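Local coordinates for transcription factor TAU subunit SFC1 (PDB 4BJI), which helps TFIIIC bind boxA promoter sites of tRNA and similar genes, leading to RNA polymerase III recruitment, here as its DNA-binding domain, at residues F48-W54 with T90-Y96; A43-L47 with L59-L63. One frame throughout, in Å; residues are numbered along the deposited sequence.

Interaction 1 (F48-W54 with T90-Y96); sequences FEKRPVW and TYTRFGY
Tyr91 N donates to Trp54 O at 2.8 Å, and Trp54 N donates to Tyr91 O at 2.9 Å. These bonds join strand 53-55 antiparallel to strand 90-93. The topology is that of a winged helix: the short strand after the first helix adds to the hairpin of strands 79-82 and 90-93. Val53 and Thr92 form the adjoining non-hydrogen-bonded pair. Their side chains lie alongside each other and point the same way, with Val53 CG2 3.6 Å from Thr92 OG1, whose hydrogen bond goes to Trp82 NE1. The other branch of Val53, CG1, is tight against Thr90 CB at 3.5 Å. Beyond these pairs Arg93 N donates a hydrogen bond to Pro52 O. The Arg93 side chain has two conformers, so its guanidinium contacts are provisional. In the one described, NH1 bonds Phe48 O at 2.8 Å and 163°, and Pro52 CB lies over one face of the group. Pro52 CG makes a CH-pi contact over the Tyr96 ring, 3.9 Å from the ring centroid. With CG anti to the backbone N (chi1 -179°), the Tyr96 ring is set with one face under Pro52 CG, and its hydroxyl bonds to Asp101. A leucine here would probably leave Asp101 without that partner and Pro52 CG without a flat face to rest on. Phe48 turns its ring edge to Tyr91 O, which lies 3.6 Å from Phe48 CE1.

Interaction 2 (A43-L47 with L59-L63); sequences ALKPL and LLNHL
Leu47 reaches from helix 35-50 toward residues 59-63. Its CB lies 4.1 Å from Leu59 CD2, so contact starts at the root of the side chain. CG is anti to the carbonyl carbon (chi1 -65°), which carries the two methyls onward to the turn. CD1 does most of the touching. It meets Leu63 CD2 at 3.8 Å and Leu59 CD2 at 3.9 Å, and it also reaches His62 CB. The other methyl, CD2, comes to the same His62 CB at 4.1 Å. Leu47 and Leu59 run past one another head to tail, whereas Leu47 runs at a slant to Leu63.

Leu44, nearly one turn earlier in the helix, presents one methyl to two partners. Its CD2 is 3.9 Å from Leu59 CD2 and 4.0 Å from Leu63 CD1. The Leu44 side chain runs nearly square to both leucines. Ala43 completes the row with CB 3.8 Å from Leu63 CD2. The contact is apolar and mostly between methyls.

The turn is held by its own backbone: His62 N bonds to Leu59 O at 2.8 Å, and Leu60 to Leu63 form a type I beta turn. This brings Leu63 back to the leucines of the first helix. His62 ND1 bonds to Ala58 O, which helps fix the rotation of that ring. Helix 71-74 packs on the same apolar cluster, through Leu71 against Leu44 and Leu63 and Ala74 against Leu44. Leucines shared between the first helix and residues 59-63 form part of the hydrophobic core of a helix-turn-helix domain of the winged-helix type.

In the fold
Interactions 1 and 2 lie side by side, their centres about 11 Å apart. Both use helix 35-50: residues 43-47 pack on the helical side of the domain, and 48-54 carry the chain into the sheet. The segments alternate along the chain (43-47, 48-54, 59-63, 90-96), and strand 53-55 leads into helix 56-60. Trp54 is the bridge. Its CD2 packs on Leu59 CD2 at 3.4 Å, its CZ3 is 3.6 Å from His62 ND1, and its ring meets that of His62 edge-to-face. Trp54 NE1 lies 3.0 Å from Leu47 O, a probable hydrogen bond. Together the contacts join the helical core to the sheet of the DNA-binding domain.

Interaction 1 (F48-W54 with T90-Y96)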
loop_
_atom_site.group_PDB
_atom_site.type_symbol
_atom_site.label_atom_id
_atom_site.label_comp_id
_atom_site.label_asym_id
_atom_site.label_seq_id
_atom_site.Cartn_x
_atom_site.Cartn_y
_atom_site.Cartn_z
ATOM N N PHE A 48 4.787 13.020 0.785
ATOM C CA PHE A 48 3.955 12.769 1.956
ATOM C C PHE A 48 2.869 13.820 2.138
ATOM O O PHE A 48 1.837 13.508 2.731
ATOM C CB PHE A 48 4.799 12.643 3.226
ATOM C CG PHE A 48 5.387 11.279 3.428
ATOM C CD1 PHE A 48 4.577 10.190 3.732
ATOM C CD2 PHE A 48 6.738 11.068 3.296
ATOM C CE1 PHE A 48 5.100 8.931 3.913
ATOM C CE2 PHE A 48 7.277 9.780 3.485
ATOM C CZ PHE A 48 6.454 8.718 3.783
ATOM N N GLU A 49 3.063 15.034 1.622
ATOM C CA GLU A 49 1.954 16.000 1.586
ATOM C C GLU A 49 0.897 15.533 0.606
ATOM O O GLU A 49 -0.306 15.665 0.888
ATOM C CB GLU A 49 2.431 17.404 1.191
ATOM C CG GLU A 49 3.382 18.021 2.170
ATOM C CD GLU A 49 2.750 18.355 3.537
ATOM O OE1 GLU A 49 1.522 18.270 3.703
ATOM O OE2 GLU A 49 3.520 18.726 4.444
ATOM N N LYS A 50 1.302 15.012 -0.537
ATOM C CA LYS A 50 0.345 14.555 -1.564
ATOM C C LYS A 50 -0.452 13.320 -1.094
ATOM O O LYS A 50 -1.658 13.166 -1.371
ATOM C CB LYS A 50 1.082 14.185 -2.859
ATOM C CG LYS A 50 1.766 15.353 -3.580
ATOM C CD LYS A 50 2.688 14.903 -4.737
ATOM C CE LYS A 50 3.063 16.089 -5.625
ATOM N NZ LYS A 50 4.062 15.745 -6.674
ATOM N N ARG A 51 0.223 12.429 -0.399
ATOM C CA ARG A 51 -0.315 11.119 -0.059
ATOM C C ARG A 51 0.332 10.721 1.266
ATOM O O ARG A 51 1.542 10.581 1.330
ATOM C CB ARG A 51 0.052 10.142 -1.177
ATOM C CG ARG A 51 -0.279 8.734 -0.964
ATOM C CD ARG A 51 -0.094 8.083 -2.349
ATOM N NE ARG A 51 0.178 6.685 -2.269
ATOM C CZ ARG A 51 0.221 5.915 -3.371
ATOM N NH1 ARG A 51 -0.017 6.451 -4.553
ATOM N NH2 ARG A 51 0.486 4.662 -3.265
ATOM N N PRO A 52 -0.455 10.584 2.340
ATOM C CA PRO A 52 0.180 10.396 3.648
ATOM C C PRO A 52 0.675 8.989 3.935
ATOM O O PRO A 52 1.354 8.771 4.932
ATOM C CB PRO A 52 -0.927 10.721 4.642
ATOM C CG PRO A 52 -2.202 10.446 3.861
ATOM C CD PRO A 52 -1.904 10.852 2.446
ATOM N N VAL A 53 0.316 8.033 3.088
ATOM C CA VAL A 53 0.594 6.611 3.302
ATOM C C VAL A 53 1.109 6.014 2.001
ATOM O O VAL A 53 0.404 6.074 0.969
ATOM C CB VAL A 53 -0.726 5.872 3.712
ATOM C CG1 VAL A 53 -0.513 4.388 3.837
ATOM C CG2 VAL A 53 -1.309 6.449 5.026
ATOM N N TRP A 54 2.291 5.403 2.030
ATOM C CA TRP A 54 2.952 4.898 0.832
ATOM C C TRP A 54 3.650 3.567 1.067
ATOM O O TRP A 54 4.365 3.406 2.074
ATOM C CB TRP A 54 4.096 5.829 0.437
ATOM C CG TRP A 54 3.772 7.167 -0.155
ATOM C CD1 TRP A 54 3.597 8.346 0.515
ATOM C CD2 TRP A 54 3.704 7.480 -1.546
ATOM N NE1 TRP A 54 3.409 9.385 -0.395
ATOM C CE2 TRP A 54 3.473 8.864 -1.661
ATOM C CE3 TRP A 54 3.817 6.720 -2.704
ATOM C CZ2 TRP A 54 3.343 9.500 -2.901
ATOM C CZ3 TRP A 54 3.673 7.354 -3.927
ATOM C CH2 TRP A 54 3.443 8.727 -4.010
ATOM N N THR A 90 3.182 -0.195 4.633
ATOM C CA THR A 90 3.167 1.202 4.263
ATOM C C THR A 90 3.838 2.064 5.303
ATOM O O THR A 90 3.761 1.783 6.517
ATOM C CB THR A 90 1.754 1.788 3.993
ATOM O OG1 THR A 90 0.991 1.906 5.210
ATOM C CG2 THR A 90 1.005 0.935 2.986
ATOM N N TYR A 91 4.500 3.105 4.814
ATOM C CA TYR A 91 5.074 4.177 5.617
ATOM C C TYR A 91 4.079 5.304 5.676
ATOM O O TYR A 91 3.572 5.765 4.636
ATOM C CB TYR A 91 6.378 4.662 4.963
ATOM C CG TYR A 91 7.448 3.603 4.950
ATOM C CD1 TYR A 91 7.512 2.665 3.929
ATOM C CD2 TYR A 91 8.372 3.515 5.980
ATOM C CE1 TYR A 91 8.455 1.643 3.936
ATOM C CE2 TYR A 91 9.328 2.506 5.978
ATOM C CZ TYR A 91 9.356 1.584 4.939
ATOM O OH TYR A 91 10.291 0.544 4.914
ATOM N N THR A 92 3.736 5.731 6.892
ATOM C CA THR A 92 2.729 6.782 7.129
ATOM C C THR A 92 3.397 7.986 7.772
ATOM O O THR A 92 4.190 7.850 8.713
ATOM C CB THR A 92 1.638 6.241 8.062
ATOM O OG1 THR A 92 1.004 5.090 7.466
ATOM C CG2 THR A 92 0.594 7.306 8.325
ATOM N N ARG A 93 3.071 9.172 7.286
ATOM C CA ARG A 93 3.705 10.354 7.821
ATOM C C ARG A 93 3.357 10.525 9.307
ATOM O O ARG A 93 2.250 10.184 9.771
ATOM C CB ARG A 93 3.335 11.584 6.987
ATOM C CG ARG A 93 1.896 12.019 7.067
ATOM C CD ARG A 93 1.614 13.261 6.151
ATOM N NE ARG A 93 0.309 13.856 6.448
ATOM C CZ ARG A 93 -0.596 14.277 5.559
ATOM N NH1 ARG A 93 -0.429 14.223 4.224
ATOM N NH2 ARG A 93 -1.736 14.763 6.052
ATOM N N PHE A 94 4.309 11.032 10.081
ATOM C CA PHE A 94 4.106 11.191 11.523
ATOM C C PHE A 94 2.820 11.977 11.795
ATOM O O PHE A 94 2.492 12.930 11.092
ATOM C CB PHE A 94 5.292 11.914 12.161
ATOM C CG PHE A 94 6.562 11.084 12.195
ATOM C CD1 PHE A 94 6.559 9.778 12.645
ATOM C CD2 PHE A 94 7.798 11.645 11.795
ATOM C CE1 PHE A 94 7.734 9.014 12.677
ATOM C CE2 PHE A 94 8.977 10.888 11.840
ATOM C CZ PHE A 94 8.943 9.559 12.274
ATOM N N GLY A 95 2.099 11.510 12.803
ATOM C CA GLY A 95 0.910 12.179 13.296
ATOM C C GLY A 95 -0.366 11.860 12.545
ATOM O O GLY A 95 -1.437 12.204 13.043
ATOM N N TYR A 96 -0.275 11.223 11.382
ATOM C CA TYR A 96 -1.475 10.871 10.621
ATOM C C TYR A 96 -1.901 9.460 11.042
ATOM O O TYR A 96 -1.093 8.526 10.973
ATOM C CB TYR A 96 -1.203 10.893 9.121
ATOM C CG TYR A 96 -2.416 10.550 8.278
ATOM C CD1 TYR A 96 -3.424 11.478 8.083
ATOM C CD2 TYR A 96 -2.561 9.323 7.675
ATOM C CE1 TYR A 96 -4.548 11.167 7.319
ATOM C CE2 TYR A 96 -3.649 9.015 6.920
ATOM C CZ TYR A 96 -4.648 9.929 6.754
ATOM O OH TYR A 96 -5.741 9.593 5.985
#

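Interaction 2 (A43-L47 with L59-L63)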
loop_
_atom_site.group_PDB
_atom_site.type_symbol
_atom_site.label_atom_id
_atom_site.label_comp_id
_atom_site.label_asym_id
_atom_site.label_seq_id
_atom_site.Cartn_x
_atom_site.Cartn_y
_atom_site.Cartn_z
ATOM N N ALA A 43 13.070 15.341 -0.998
ATOM C CA ALA A 43 12.245 14.806 -2.067
ATOM C C ALA A 43 10.999 14.102 -1.524
ATOM O O ALA A 43 9.939 14.098 -2.172
ATOM C CB ALA A 43 13.056 13.856 -2.905
ATOM N N LEU A 44 11.118 13.470 -0.361
ATOM C CA LEU A 44 9.991 12.766 0.251
ATOM C C LEU A 44 8.936 13.691 0.823
ATOM O O LEU A 44 7.742 13.360 0.832
ATOM C CB LEU A 44 10.470 11.863 1.379
ATOM C CG LEU A 44 11.194 10.600 0.943
ATOM C CD1 LEU A 44 11.831 9.928 2.142
ATOM C CD2 LEU A 44 10.225 9.660 0.241
ATOM N N LYS A 45 9.334 14.862 1.312
ATOM C CA LYS A 45 8.387 15.721 1.997
ATOM C C LYS A 45 7.128 16.038 1.162
ATOM O O LYS A 45 6.020 15.848 1.656
ATOM C CB LYS A 45 9.087 17.010 2.493
ATOM C CG LYS A 45 9.941 16.785 3.770
ATOM C CD LYS A 45 10.696 18.043 4.141
ATOM C CE LYS A 45 11.452 17.874 5.465
ATOM N NZ LYS A 45 12.315 19.081 5.743
ATOM N N PRO A 46 7.292 16.511 -0.091
ATOM C CA PRO A 46 6.077 16.797 -0.872
ATOM C C PRO A 46 5.298 15.543 -1.211
ATOM O O PRO A 46 4.077 15.622 -1.368
ATOM C CB PRO A 46 6.607 17.437 -2.156
ATOM C CG PRO A 46 8.071 17.221 -2.150
ATOM C CD PRO A 46 8.487 17.066 -0.716
ATOM N N LEU A 47 5.961 14.399 -1.346
ATOM C CA LEU A 47 5.235 13.161 -1.621
ATOM C C LEU A 47 4.322 12.809 -0.440
ATOM O O LEU A 47 3.197 12.357 -0.641
ATOM C CB LEU A 47 6.182 12.009 -1.972
ATOM C CG LEU A 47 6.974 12.194 -3.284
ATOM C CD1 LEU A 47 8.056 11.148 -3.509
ATOM C CD2 LEU A 47 6.048 12.204 -4.479
ATOM N N LEU A 59 6.784 4.720 -3.604
ATOM C CA LEU A 59 7.705 5.851 -3.474
ATOM C C LEU A 59 8.886 5.771 -4.441
ATOM O O LEU A 59 9.245 6.769 -5.080
ATOM C CB LEU A 59 8.242 5.950 -2.045
ATOM C CG LEU A 59 7.259 6.549 -1.057
ATOM C CD1 LEU A 59 7.719 6.313 0.357
ATOM C CD2 LEU A 59 7.059 8.040 -1.350
ATOM N N LEU A 60 9.483 4.586 -4.534
ATOM C CA LEU A 60 10.658 4.457 -5.404
ATOM C C LEU A 60 10.272 4.884 -6.808
ATOM O O LEU A 60 11.086 5.504 -7.518
ATOM C CB LEU A 60 11.154 3.024 -5.424
ATOM C CG LEU A 60 11.888 2.513 -4.190
ATOM C CD1 LEU A 60 12.044 1.018 -4.294
ATOM C CD2 LEU A 60 13.240 3.209 -4.057
ATOM N N ASN A 61 9.066 4.527 -7.255
ATOM C CA ASN A 61 8.641 4.834 -8.622
ATOM C C ASN A 61 8.327 6.310 -8.837
ATOM O O ASN A 61 8.127 6.757 -9.966
ATOM C CB ASN A 61 7.489 3.925 -9.030
ATOM C CG ASN A 61 7.927 2.465 -9.110
ATOM O OD1 ASN A 61 9.114 2.173 -9.292
ATOM N ND2 ASN A 61 7.004 1.562 -8.996
ATOM N N HIS A 62 8.344 7.083 -7.759
ATOM C CA HIS A 62 8.193 8.530 -7.846
ATOM C C HIS A 62 9.480 9.273 -7.512
ATOM O O HIS A 62 9.462 10.503 -7.384
ATOM C CB HIS A 62 7.145 9.009 -6.865
ATOM C CG HIS A 62 5.753 8.695 -7.278
ATOM N ND1 HIS A 62 5.194 7.433 -7.180
ATOM C CD2 HIS A 62 4.783 9.498 -7.778
ATOM C CE1 HIS A 62 3.954 7.474 -7.631
ATOM N NE2 HIS A 62 3.678 8.712 -7.995
ATOM N N LEU A 63 10.561 8.543 -7.274
ATOM C CA LEU A 63 11.837 9.138 -6.867
ATOM C C LEU A 63 12.957 8.910 -7.875
ATOM O O LEU A 63 12.985 7.920 -8.598
ATOM C CB LEU A 63 12.265 8.582 -5.493
ATOM C CG LEU A 63 11.463 9.002 -4.254
ATOM C CD1 LEU A 63 11.747 8.088 -3.075
ATOM C CD2 LEU A 63 11.761 10.428 -3.899
#